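Local coordinates for diaminobutyrate-pyruvate transaminase and L-2,4-diaminobutyrate decarboxylase (Vibrio parahaemolyticus, PDB 2QMA), which probably uses pyridoxal 5'-phosphate in its C-terminal decarboxylase-type domain, the part described here, to decarboxylate L-2,4-diaminobutyrate, alongside an aminotransferase domain in the full-length protein, at residues A[105-110]-A[471-476]; A[117-122]-A[377-382]; A[136-141]-A[373-378]; A[161-166]-A[331-336]; A[295-300]-A[324-329]. All blocks are in the same frame, centred on the assembly; numbering follows the deposited sequence. Where two conformers were deposited one is given.

Contact 1 (A[105-110]-A[471-476]); sequences AHLHTP and TILNPC
At the junction where strand 465-471 of the C-terminal antiparallel sheet runs out into a loop, T471 and L473 pack against the 105-110 loop that leads to helix 113-125. The polar anchor is T471, whose OG1 donates to A105 O over 2.7 Å and meets that oxygen from above the carbonyl plane, 51° out of it. With OG1 beside its own backbone N (chi1 -58°), the methyl CG2 lies anti to that N, and it touches L107 CD2 at 3.6 Å. A water sits between the two backbones, 2.8 Å from H106 O and close to T471 O as well.

L473 supplies the apolar centre. Its CD1 comes within 3.8 Å of T109 CA and rests beside H108 O, while CD2 reaches L107 CD2 at 4.2 Å, the two leucines crossing at about a right angle. Farther along, the P110 ring lies obliquely against N474, CG to CB 4.1 Å. N474 OD1 accepts from C476 N in an Asx turn.

T109 OG1 bonds to K325 O, and the imidazoles of H106 and H108 bond to D133 and N126 of the second subunit. The contact thus joins the cofactor domain to the C-terminal domain near the presumed cofactor lysine, consistent with the large-domain and C-terminal-domain layout of fold type I pyridoxal-phosphate enzymes.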
# COMPACT_ATOMS: atom_id res chain seq x y z
N ALA A 105 19.31 12.71 -2.33
CA ALA A 105 18.42 13.85 -2.25
C ALA A 105 17.37 13.76 -1.12
O ALA A 105 17.18 14.72 -0.37
CB ALA A 105 17.69 14.02 -3.58
N HIS A 106 16.68 12.62 -1.06
CA HIS A 106 15.38 12.49 -0.37
C HIS A 106 15.37 11.33 0.59
O HIS A 106 16.34 10.55 0.68
CB HIS A 106 14.27 12.21 -1.42
CG HIS A 106 14.27 13.17 -2.57
ND1 HIS A 106 14.13 14.53 -2.40
CD2 HIS A 106 14.35 12.96 -3.91
CE1 HIS A 106 14.15 15.12 -3.58
NE2 HIS A 106 14.29 14.20 -4.51
N LEU A 107 14.25 11.17 1.31
CA LEU A 107 14.08 10.02 2.19
C LEU A 107 13.66 8.82 1.36
O LEU A 107 12.55 8.30 1.49
CB LEU A 107 13.09 10.35 3.31
CG LEU A 107 13.64 11.35 4.33
CD1 LEU A 107 12.53 11.87 5.27
CD2 LEU A 107 14.78 10.76 5.19
N HIS A 108 14.59 8.40 0.51
CA HIS A 108 14.38 7.36 -0.49
C HIS A 108 15.57 6.42 -0.30
O HIS A 108 16.68 6.74 -0.70
CB HIS A 108 14.36 7.96 -1.88
CG HIS A 108 14.17 6.95 -2.98
ND1 HIS A 108 14.61 7.16 -4.27
CD2 HIS A 108 13.59 5.73 -2.97
CE1 HIS A 108 14.30 6.11 -5.01
NE2 HIS A 108 13.67 5.23 -4.25
N THR A 109 15.31 5.27 0.31
CA THR A 109 16.32 4.46 0.95
C THR A 109 16.92 3.37 0.05
O THR A 109 16.19 2.71 -0.73
CB THR A 109 15.75 3.89 2.32
OG1 THR A 109 16.81 3.67 3.25
CG2 THR A 109 14.91 2.63 2.14
N PRO A 110 18.25 3.18 0.13
CA PRO A 110 18.81 2.01 -0.53
C PRO A 110 18.38 0.76 0.29
O PRO A 110 18.52 0.74 1.53
CB PRO A 110 20.33 2.26 -0.50
CG PRO A 110 20.55 3.13 0.74
CD PRO A 110 19.27 3.99 0.83
N THR A 471 20.35 14.23 1.73
CA THR A 471 19.77 13.34 2.72
C THR A 471 20.64 12.09 2.80
O THR A 471 20.57 11.20 1.92
CB THR A 471 18.31 13.03 2.36
OG1 THR A 471 17.60 14.27 2.29
CG2 THR A 471 17.65 12.16 3.46
N ILE A 472 21.53 12.08 3.78
CA ILE A 472 22.48 10.97 3.90
C ILE A 472 21.83 9.74 4.54
O ILE A 472 21.42 9.75 5.71
CB ILE A 472 23.75 11.36 4.69
CG1 ILE A 472 24.34 12.68 4.16
CG2 ILE A 472 24.79 10.19 4.63
CD1 ILE A 472 25.31 13.40 5.16
N LEU A 473 21.71 8.67 3.76
CA LEU A 473 21.08 7.46 4.28
C LEU A 473 21.99 6.27 4.22
O LEU A 473 22.04 5.48 5.14
CB LEU A 473 19.77 7.13 3.57
CG LEU A 473 18.55 8.04 3.71
CD1 LEU A 473 17.33 7.47 2.96
CD2 LEU A 473 18.21 8.36 5.19
N ASN A 474 22.69 6.13 3.10
CA ASN A 474 23.57 4.99 2.90
C ASN A 474 24.68 5.03 3.98
O ASN A 474 25.41 6.03 4.07
CB ASN A 474 24.15 5.04 1.49
CG ASN A 474 24.96 3.81 1.13
OD1 ASN A 474 25.47 3.10 2.01
ND2 ASN A 474 25.10 3.57 -0.17
N PRO A 475 24.78 3.97 4.82
CA PRO A 475 25.77 4.00 5.91
C PRO A 475 27.18 3.60 5.44
O PRO A 475 28.10 3.49 6.26
CB PRO A 475 25.18 3.01 6.93
CG PRO A 475 24.47 1.96 6.06
CD PRO A 475 24.01 2.72 4.81
N CYS A 476 27.34 3.41 4.12
CA CYS A 476 28.58 2.83 3.56
C CYS A 476 29.43 3.83 2.77
O CYS A 476 30.39 3.45 2.11
CB CYS A 476 28.20 1.63 2.67
SG CYS A 476 27.54 0.22 3.58
O HOH W 1 19.01 10.29 -0.04

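Contact 2 (A[117-122]-A[377-382]); sequences AAEAMI and ALKVFM
Helix segments 117-122 and 377-382 run in largely opposing directions, 137° apart; their axes approach to 8.7 Å, and A118 and K379 are the nearest residues by CA. The small side chain of A118 permits this approach: its CB rests 3.6 Å from K379 CA. The same methyl meets the selenium of the selenomethionine at M382, A118 CB to SE 3.8 Å.

On one flank of A118, L378 reaches over with CD2, which is received by A118 O, M121 CB and I122 CG1; the last of these lies 4.0 Å from CD2. I122 and L378 slide past each other in opposite directions, whereas I122 crosses K379 at about a right angle, its CD1 3.9 Å from K379 CE. Both helices belong to the cofactor domain of a fold type I enzyme and lie at the dimer interface, with M121 on V87 and M382 on I84 of the second subunit.

A buried salt bridge borders this apolar patch. The K379 chain extends beyond CG and brings NZ to E119 OE2 at 2.8 Å, from above the carboxylate plane. E119 turns to meet it by a bend at chi2 (-80°) that places CD. Neither charge relies on this bond alone: E119 also pairs with T330 and with R374 of both subunits, while K379 NZ is gripped by S332 O, T330 O and D376 OD1.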
# COMPACT_ATOMS: atom_id res chain seq x y z
N ALA A 117 15.25 -9.94 0.03
CA ALA A 117 14.99 -11.39 0.10
C ALA A 117 13.55 -11.57 0.55
O ALA A 117 12.83 -12.38 -0.02
CB ALA A 117 15.93 -12.08 1.08
N ALA A 118 13.12 -10.84 1.59
CA ALA A 118 11.74 -10.94 2.10
C ALA A 118 10.70 -10.71 0.99
O ALA A 118 9.68 -11.41 0.93
CB ALA A 118 11.52 -9.97 3.30
N GLU A 119 10.95 -9.75 0.10
CA GLU A 119 9.98 -9.46 -0.95
C GLU A 119 9.77 -10.66 -1.85
O GLU A 119 8.66 -10.86 -2.34
CB GLU A 119 10.45 -8.30 -1.84
CG GLU A 119 10.43 -6.95 -1.13
CD GLU A 119 9.05 -6.31 -1.06
OE1 GLU A 119 8.05 -7.04 -1.12
OE2 GLU A 119 8.96 -5.07 -0.91
N ALA A 120 10.84 -11.42 -2.10
CA ALA A 120 10.75 -12.66 -2.91
C ALA A 120 9.77 -13.66 -2.32
O ALA A 120 8.95 -14.25 -3.06
CB ALA A 120 12.17 -13.29 -3.13
N MSE A 121 9.83 -13.83 -1.00
CA MSE A 121 8.91 -14.71 -0.29
C MSE A 121 7.49 -14.12 -0.20
O MSE A 121 6.52 -14.84 -0.39
CB MSE A 121 9.46 -15.07 1.09
CG MSE A 121 10.79 -15.81 1.01
SE MSE A 121 11.65 -16.05 2.74
CE MSE A 121 10.38 -17.35 3.48
N ILE A 122 7.39 -12.82 0.04
CA ILE A 122 6.08 -12.17 0.07
C ILE A 122 5.38 -12.42 -1.28
O ILE A 122 4.22 -12.79 -1.33
CB ILE A 122 6.19 -10.60 0.32
CG1 ILE A 122 6.84 -10.31 1.70
CG2 ILE A 122 4.81 -9.92 0.20
CD1 ILE A 122 7.33 -8.88 1.97
N ALA A 377 5.37 -6.90 6.84
CA ALA A 377 5.98 -7.06 8.17
C ALA A 377 7.08 -8.12 8.09
O ALA A 377 7.96 -8.18 8.97
CB ALA A 377 4.93 -7.45 9.19
N LEU A 378 7.06 -8.93 7.02
CA LEU A 378 8.07 -10.01 6.87
C LEU A 378 9.44 -9.38 6.73
O LEU A 378 10.41 -9.87 7.31
CB LEU A 378 7.76 -11.00 5.72
CG LEU A 378 8.79 -12.16 5.52
CD1 LEU A 378 8.77 -13.15 6.69
CD2 LEU A 378 8.61 -12.95 4.18
N LYS A 379 9.50 -8.24 6.04
CA LYS A 379 10.73 -7.50 5.85
C LYS A 379 11.39 -7.19 7.21
O LYS A 379 12.56 -7.51 7.39
CB LYS A 379 10.49 -6.19 5.11
CG LYS A 379 9.85 -6.35 3.73
CD LYS A 379 9.28 -4.99 3.28
CE LYS A 379 8.38 -5.16 2.14
NZ LYS A 379 8.07 -3.85 1.50
N VAL A 380 10.64 -6.60 8.14
CA VAL A 380 11.21 -6.22 9.44
C VAL A 380 11.53 -7.50 10.22
O VAL A 380 12.56 -7.57 10.92
CB VAL A 380 10.27 -5.31 10.26
CG1 VAL A 380 10.95 -4.87 11.56
CG2 VAL A 380 9.81 -4.08 9.45
N PHE A 381 10.66 -8.51 10.15
CA PHE A 381 10.84 -9.76 10.89
C PHE A 381 12.18 -10.38 10.48
O PHE A 381 12.98 -10.77 11.35
CB PHE A 381 9.64 -10.69 10.65
CG PHE A 381 9.70 -12.03 11.34
CD1 PHE A 381 9.42 -12.14 12.70
CD2 PHE A 381 9.94 -13.19 10.62
CE1 PHE A 381 9.40 -13.38 13.32
CE2 PHE A 381 9.93 -14.43 11.25
CZ PHE A 381 9.66 -14.52 12.59
N MSE A 382 12.44 -10.43 9.17
CA MSE A 382 13.72 -10.98 8.67
C MSE A 382 14.91 -10.07 8.95
O MSE A 382 15.97 -10.55 9.40
CB MSE A 382 13.63 -11.32 7.17
CG MSE A 382 12.53 -12.34 6.91
SE MSE A 382 12.48 -13.13 5.15
CE MSE A 382 14.38 -13.56 4.97

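Contact 3 (A[136-141]-A[373-378]); sequences SSATYV and KRFDAL
A138 and F375 make a CH-pi contact of nearly face-on geometry: the methyl A138 CB stands 3.4 Å from the centroid of the F375 ring, only 7° off the ring normal. The opposite face is covered by L378 CB, 3.6 Å above the plane and likewise over its centre, so the ring is held between A138 CB and L378 CB. F375 points its CB toward helix 136-152, and CG stands anti to the backbone N (chi1 -175°).

Apolar contact at the rim comes from V141. Its CG1 lies in the ring plane, 3.5 Å from F375 CE1, and the two side chains cross at about a right angle. The same methyl passes more loosely by L378 CA.

Here the beginning of helix 136-152 in the cofactor domain meets the turn that leads into helix 377-386. That turn is an inverse gamma turn centred on F375, with a weak bond from D376 N to R374 O.

One ionic pair is internal to 373-378. R374 NH2 bonds to D376 OD1 at 3.0 Å, with the oxygen in the guanidinium plane. The subunit boundary is close by: V91 of the second subunit packs on both V141 and F375, and its carbonyl accepts from S137 OG.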
# COMPACT_ATOMS: atom_id res chain seq x y z
N SER A 136 -1.90 -17.06 7.38
CA SER A 136 -2.00 -17.83 8.60
C SER A 136 -0.79 -17.59 9.49
O SER A 136 -0.93 -17.06 10.60
CB SER A 136 -2.19 -19.32 8.25
OG SER A 136 -1.25 -19.65 7.27
N SER A 137 0.40 -17.93 8.98
CA SER A 137 1.65 -17.62 9.70
C SER A 137 1.94 -16.11 9.67
O SER A 137 2.52 -15.56 10.62
CB SER A 137 2.82 -18.41 9.11
OG SER A 137 3.00 -18.10 7.74
N ALA A 138 1.50 -15.45 8.60
CA ALA A 138 1.79 -14.03 8.37
C ALA A 138 1.12 -13.16 9.43
O ALA A 138 1.73 -12.26 9.96
CB ALA A 138 1.37 -13.62 7.00
N THR A 139 -0.11 -13.51 9.80
CA THR A 139 -0.82 -12.72 10.83
C THR A 139 -0.01 -12.68 12.11
O THR A 139 0.12 -11.62 12.72
CB THR A 139 -2.20 -13.30 11.09
OG1 THR A 139 -3.01 -13.03 9.93
CG2 THR A 139 -2.82 -12.65 12.32
N TYR A 140 0.55 -13.82 12.49
CA TYR A 140 1.30 -13.89 13.74
C TYR A 140 2.65 -13.18 13.60
O TYR A 140 3.09 -12.55 14.56
CB TYR A 140 1.48 -15.34 14.15
CG TYR A 140 0.22 -16.09 14.46
CD1 TYR A 140 -0.75 -15.57 15.32
CD2 TYR A 140 0.01 -17.36 13.93
CE1 TYR A 140 -1.90 -16.30 15.61
CE2 TYR A 140 -1.12 -18.10 14.24
CZ TYR A 140 -2.06 -17.57 15.05
OH TYR A 140 -3.19 -18.32 15.33
N VAL A 141 3.28 -13.28 12.42
CA VAL A 141 4.52 -12.54 12.14
C VAL A 141 4.30 -11.05 12.33
O VAL A 141 5.05 -10.41 13.07
CB VAL A 141 5.10 -12.83 10.73
CG1 VAL A 141 6.22 -11.85 10.33
CG2 VAL A 141 5.60 -14.34 10.65
N LYS A 373 -4.28 -6.45 2.16
CA LYS A 373 -3.00 -5.79 2.41
C LYS A 373 -1.85 -6.81 2.41
O LYS A 373 -2.05 -8.00 2.69
CB LYS A 373 -2.99 -4.70 3.49
CG LYS A 373 -2.70 -5.07 4.98
CD LYS A 373 -2.11 -3.89 5.71
CE LYS A 373 -1.06 -4.35 6.80
NZ LYS A 373 -1.65 -4.93 8.05
N ARG A 374 -0.68 -6.32 2.00
CA ARG A 374 0.44 -7.21 1.74
C ARG A 374 1.27 -7.44 3.01
O ARG A 374 1.21 -6.69 4.00
CB ARG A 374 1.27 -6.82 0.49
CG ARG A 374 2.38 -5.89 0.70
CD ARG A 374 2.88 -5.18 -0.55
NE ARG A 374 3.50 -6.06 -1.56
CZ ARG A 374 4.78 -6.48 -1.54
NH1 ARG A 374 5.23 -7.28 -2.52
NH2 ARG A 374 5.60 -6.09 -0.57
N PHE A 375 2.03 -8.53 2.95
CA PHE A 375 2.79 -9.04 4.09
C PHE A 375 4.12 -8.27 4.25
O PHE A 375 5.21 -8.86 4.31
CB PHE A 375 2.98 -10.58 3.85
CG PHE A 375 3.65 -11.34 5.01
CD1 PHE A 375 3.81 -10.78 6.28
CD2 PHE A 375 4.08 -12.65 4.79
CE1 PHE A 375 4.42 -11.51 7.32
CE2 PHE A 375 4.69 -13.39 5.83
CZ PHE A 375 4.85 -12.80 7.09
N ASP A 376 4.05 -6.94 4.33
CA ASP A 376 5.26 -6.15 4.50
C ASP A 376 6.07 -6.42 5.83
O ASP A 376 7.28 -6.16 5.92
CB ASP A 376 4.94 -4.65 4.39
CG ASP A 376 4.52 -4.25 2.99
OD1 ASP A 376 5.19 -4.73 2.06
OD2 ASP A 376 3.52 -3.49 2.83
N ALA A 377 5.37 -6.90 6.84
CA ALA A 377 5.98 -7.06 8.17
C ALA A 377 7.08 -8.12 8.09
O ALA A 377 7.96 -8.18 8.97
CB ALA A 377 4.93 -7.45 9.19
N LEU A 378 7.06 -8.93 7.02
CA LEU A 378 8.07 -10.01 6.87
C LEU A 378 9.44 -9.38 6.73
O LEU A 378 10.41 -9.87 7.31
CB LEU A 378 7.76 -11.00 5.72
CG LEU A 378 8.79 -12.16 5.52
CD1 LEU A 378 8.77 -13.15 6.69
CD2 LEU A 378 8.61 -12.95 4.18

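Contact 4 (A[161-166]-A[331-336]); sequences GIFTSG and ISCGAL
T164 N gives the shortest hydrogen bond across these strands, reaching G334 O at 2.8 Å with an angle of 167° at the hydrogen. Two residues before T164 in the strand, I162 bonds with L336 in both directions, L336 N to I162 O at 3.0 Å and I162 N to L336 O at 3.1 Å, as an antiparallel hydrogen-bonded pair should. The return bond from G334 N to T164 O is weak, and a water that accepts from G334 N and donates to T164 O supplements it. T164 OG1, held between its own backbone N and carbonyl carbon (chi1 66°), accepts from G166 N in an ST turn and bonds to S170 OG.

Between these pairs, F163 and A335 form a non-hydrogen-bonded pair with their CA atoms 4.0 Å apart. A335 CB lies over one face of the F163 ring, and C333 SG is at the ring's edge, 3.9 Å from CE2, in a sulfur-aromatic contact. I162 and L336 lie side by side, CD1 to CB 4.0 Å, where M173 of helix 167-187 covers them. Where strand 160-164 has ended, G166 CA passes G334 CA at 4.1 Å, and S332, which follows a cis peptide, sets its CB against S165 O.

These are the antiparallel strands at one margin of the seven-stranded mixed sheet of the fold type I cofactor domain. G166 is the N-cap of helix 167-187, whose start probably contributes to the cofactor phosphate site, as in related decarboxylases.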
# COMPACT_ATOMS: atom_id res chain seq x y z
N GLY A 161 -0.50 -1.97 17.45
CA GLY A 161 -0.18 -1.28 16.23
C GLY A 161 -0.68 -2.09 15.05
O GLY A 161 -1.21 -3.20 15.23
N ILE A 162 -0.53 -1.54 13.86
CA ILE A 162 -0.77 -2.28 12.63
C ILE A 162 0.10 -1.71 11.55
O ILE A 162 0.36 -0.50 11.51
CB ILE A 162 -2.16 -2.10 12.00
CG1 ILE A 162 -2.99 -1.07 12.72
CG2 ILE A 162 -2.75 -3.49 11.42
CD1 ILE A 162 -2.53 0.26 12.22
N PHE A 163 0.44 -2.55 10.59
CA PHE A 163 1.26 -2.10 9.49
C PHE A 163 0.40 -1.37 8.49
O PHE A 163 -0.74 -1.74 8.28
CB PHE A 163 1.98 -3.28 8.84
CG PHE A 163 3.33 -3.56 9.42
CD1 PHE A 163 3.45 -4.06 10.73
CD2 PHE A 163 4.49 -3.29 8.67
CE1 PHE A 163 4.73 -4.33 11.27
CE2 PHE A 163 5.78 -3.58 9.18
CZ PHE A 163 5.90 -4.08 10.48
N THR A 164 0.96 -0.33 7.91
CA THR A 164 0.26 0.53 6.97
C THR A 164 1.14 0.65 5.69
O THR A 164 2.27 0.15 5.64
CB THR A 164 0.09 1.96 7.54
OG1 THR A 164 1.39 2.56 7.67
CG2 THR A 164 -0.64 1.95 8.88
N SER A 165 0.64 1.34 4.67
CA SER A 165 1.44 1.62 3.47
C SER A 165 2.59 2.63 3.65
O SER A 165 3.44 2.78 2.76
CB SER A 165 0.53 2.10 2.37
OG SER A 165 0.03 3.36 2.75
N GLY A 166 2.63 3.33 4.78
CA GLY A 166 3.77 4.19 5.07
C GLY A 166 3.32 5.43 5.80
O GLY A 166 2.19 5.47 6.28
N ILE A 331 9.93 -0.10 -0.07
CA ILE A 331 8.55 0.42 -0.09
C ILE A 331 7.55 -0.69 -0.44
O ILE A 331 7.85 -1.47 -1.33
CB ILE A 331 8.43 1.59 -1.10
CG1 ILE A 331 9.37 2.74 -0.68
CG2 ILE A 331 6.96 2.05 -1.27
CD1 ILE A 331 9.90 3.50 -1.91
N SER A 332 6.39 -0.84 0.23
CA SER A 332 5.95 -0.12 1.45
C SER A 332 6.32 -0.88 2.70
O SER A 332 6.39 -2.13 2.72
CB SER A 332 4.41 -0.02 1.43
OG SER A 332 3.86 -1.29 1.01
N CYS A 333 6.53 -0.14 3.79
CA CYS A 333 6.78 -0.80 5.06
C CYS A 333 6.65 0.33 6.08
O CYS A 333 7.60 1.09 6.27
CB CYS A 333 8.16 -1.44 5.09
SG CYS A 333 8.41 -2.66 6.41
N GLY A 334 5.48 0.47 6.68
CA GLY A 334 5.31 1.46 7.77
C GLY A 334 4.35 0.90 8.80
O GLY A 334 3.72 -0.12 8.57
N ALA A 335 4.22 1.54 9.95
CA ALA A 335 3.19 1.08 10.94
C ALA A 335 2.71 2.28 11.70
O ALA A 335 3.38 3.31 11.74
CB ALA A 335 3.78 0.10 11.91
N LEU A 336 1.58 2.11 12.34
CA LEU A 336 1.07 3.06 13.27
C LEU A 336 0.94 2.36 14.60
O LEU A 336 0.22 1.35 14.71
CB LEU A 336 -0.29 3.53 12.83
CG LEU A 336 -0.84 4.60 13.82
CD1 LEU A 336 -0.21 6.00 13.51
CD2 LEU A 336 -2.33 4.59 13.79
O HOH W 2 3.81 -1.86 5.40

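Contact 5 (A[295-300]-A[324-329]); sequences GAYGGA and HKLFYQ
A300, A296 and Y297 form the wall against which K325, L326 and F327 rest. A300 CB is the apolar hub: it touches L326 CB at 3.6 Å and lies over one face of the F327 ring, 4.1 Å from its centroid. L326 CD2 continues to Y297, where it nears both the backbone O and ring atom CE1, the latter at 4.0 Å. K325 lays its CD 3.4 Å from A296 O before the chain bends at chi4 (74°), which places NZ; that nitrogen forms a salt bridge with D322. K325 is the predicted attachment point of pyridoxal phosphate, which is not attached in this structure.

No direct hydrogen bond joins the two loops, but a water takes the N-H of L326 at 2.9 Å and sits close to A296 O and Y297 O.

Bonds within each loop shape the backbone behind these groups. A type I turn runs from K325 to Y328 and is closed by Y328 N to K325 O at 3.1 Å, and Q329 NE2 grips F327 O in a nearly straight bond of 2.8 Å. In the other loop, G299 N bonds to G295 O. L326 O bonds to Y396 OH, while Y297 OH bonds to S425.

Both loops leave the C-terminal ends of adjacent parallel strands, 290-295 and 318-322, and helix 389-411 packs on A300 through Y396 and on L326 through L399.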
# COMPACT_ATOMS: atom_id res chain seq x y z
N GLY A 295 7.09 10.03 13.35
CA GLY A 295 8.49 9.64 13.35
C GLY A 295 8.93 8.96 12.09
O GLY A 295 9.83 8.13 12.15
N ALA A 296 8.32 9.33 10.96
CA ALA A 296 8.59 8.68 9.68
C ALA A 296 10.10 8.69 9.40
O ALA A 296 10.65 7.64 9.06
CB ALA A 296 7.75 9.31 8.53
N TYR A 297 10.75 9.83 9.62
CA TYR A 297 12.20 9.95 9.50
C TYR A 297 13.00 9.48 10.75
O TYR A 297 13.66 8.44 10.71
CB TYR A 297 12.53 11.39 9.08
CG TYR A 297 14.00 11.73 8.83
CD1 TYR A 297 15.02 10.74 8.79
CD2 TYR A 297 14.37 13.07 8.58
CE1 TYR A 297 16.39 11.10 8.54
CE2 TYR A 297 15.70 13.43 8.33
CZ TYR A 297 16.70 12.45 8.33
OH TYR A 297 17.97 12.88 8.07
N GLY A 298 12.90 10.21 11.86
CA GLY A 298 13.79 10.02 13.01
C GLY A 298 13.34 8.99 14.03
O GLY A 298 14.02 8.76 15.04
N GLY A 299 12.21 8.35 13.77
CA GLY A 299 11.75 7.25 14.62
C GLY A 299 12.81 6.18 14.74
O GLY A 299 12.93 5.57 15.80
N ALA A 300 13.62 6.00 13.68
CA ALA A 300 14.70 4.98 13.68
C ALA A 300 15.74 5.18 14.79
O ALA A 300 16.39 4.22 15.24
CB ALA A 300 15.40 4.90 12.28
N HIS A 324 10.59 2.08 5.52
CA HIS A 324 11.16 2.26 4.22
C HIS A 324 11.88 3.57 4.11
O HIS A 324 12.22 3.99 3.02
CB HIS A 324 10.14 2.04 3.08
CG HIS A 324 8.92 2.90 3.16
ND1 HIS A 324 8.97 4.28 3.04
CD2 HIS A 324 7.62 2.58 3.27
CE1 HIS A 324 7.74 4.77 3.10
NE2 HIS A 324 6.90 3.75 3.24
N LYS A 325 12.11 4.23 5.24
CA LYS A 325 13.04 5.33 5.27
C LYS A 325 14.36 4.83 5.93
O LYS A 325 15.13 4.06 5.31
CB LYS A 325 12.43 6.59 5.94
CG LYS A 325 11.37 7.28 5.05
CD LYS A 325 10.63 8.38 5.79
CE LYS A 325 9.89 9.33 4.87
NZ LYS A 325 8.63 8.86 4.23
N LEU A 326 14.62 5.23 7.17
CA LEU A 326 15.92 4.99 7.76
C LEU A 326 16.12 3.56 8.25
O LEU A 326 17.24 3.16 8.60
CB LEU A 326 16.11 6.00 8.90
CG LEU A 326 17.45 6.51 9.39
CD1 LEU A 326 18.47 6.85 8.31
CD2 LEU A 326 17.18 7.67 10.40
N PHE A 327 15.06 2.75 8.26
CA PHE A 327 15.22 1.30 8.54
C PHE A 327 15.61 0.47 7.29
O PHE A 327 15.78 -0.75 7.37
CB PHE A 327 13.95 0.70 9.11
CG PHE A 327 13.60 1.11 10.54
CD1 PHE A 327 13.87 0.26 11.62
CD2 PHE A 327 12.89 2.30 10.77
CE1 PHE A 327 13.48 0.62 12.94
CE2 PHE A 327 12.52 2.66 12.05
CZ PHE A 327 12.79 1.81 13.14
N TYR A 328 15.71 1.14 6.14
CA TYR A 328 16.17 0.53 4.88
C TYR A 328 15.30 -0.57 4.26
O TYR A 328 15.76 -1.31 3.38
CB TYR A 328 17.57 -0.03 5.08
CG TYR A 328 18.53 0.97 5.66
CD1 TYR A 328 18.93 2.09 4.91
CD2 TYR A 328 19.12 0.76 6.91
CE1 TYR A 328 19.87 3.01 5.42
CE2 TYR A 328 20.08 1.68 7.43
CZ TYR A 328 20.42 2.81 6.67
OH TYR A 328 21.33 3.71 7.15
N GLN A 329 14.05 -0.67 4.71
CA GLN A 329 13.13 -1.64 4.13
C GLN A 329 12.64 -1.15 2.75
O GLN A 329 12.55 0.06 2.53
CB GLN A 329 11.93 -1.89 5.09
CG GLN A 329 12.42 -2.30 6.51
CD GLN A 329 13.39 -3.50 6.47
OE1 GLN A 329 12.98 -4.64 6.28
NE2 GLN A 329 14.69 -3.22 6.62
O HOH W 3 12.81 6.07 9.33

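Overall arrangement
All five contacts are buried, yet they differ in depth and chemistry. Contact 5, about 6 Å from the chain centre, holds the presumed cofactor lysine, and contacts 1 and 4 lie near it; contact 5 joins loops through apolar groups and water, contact 4 pairs strands by backbone bonds, and H324 N and C333 O connect these two. Contact 1 meets contact 5 through T109 and Y328, ties in the C-terminal domain and also reaches the second subunit. Contacts 2 and 3 lie farther out, share A377 and L378 of helix 377-386, and combine apolar packing with ionic groups at the dimer interface. D376 and K379 link this outer pair to S332 of contact 4.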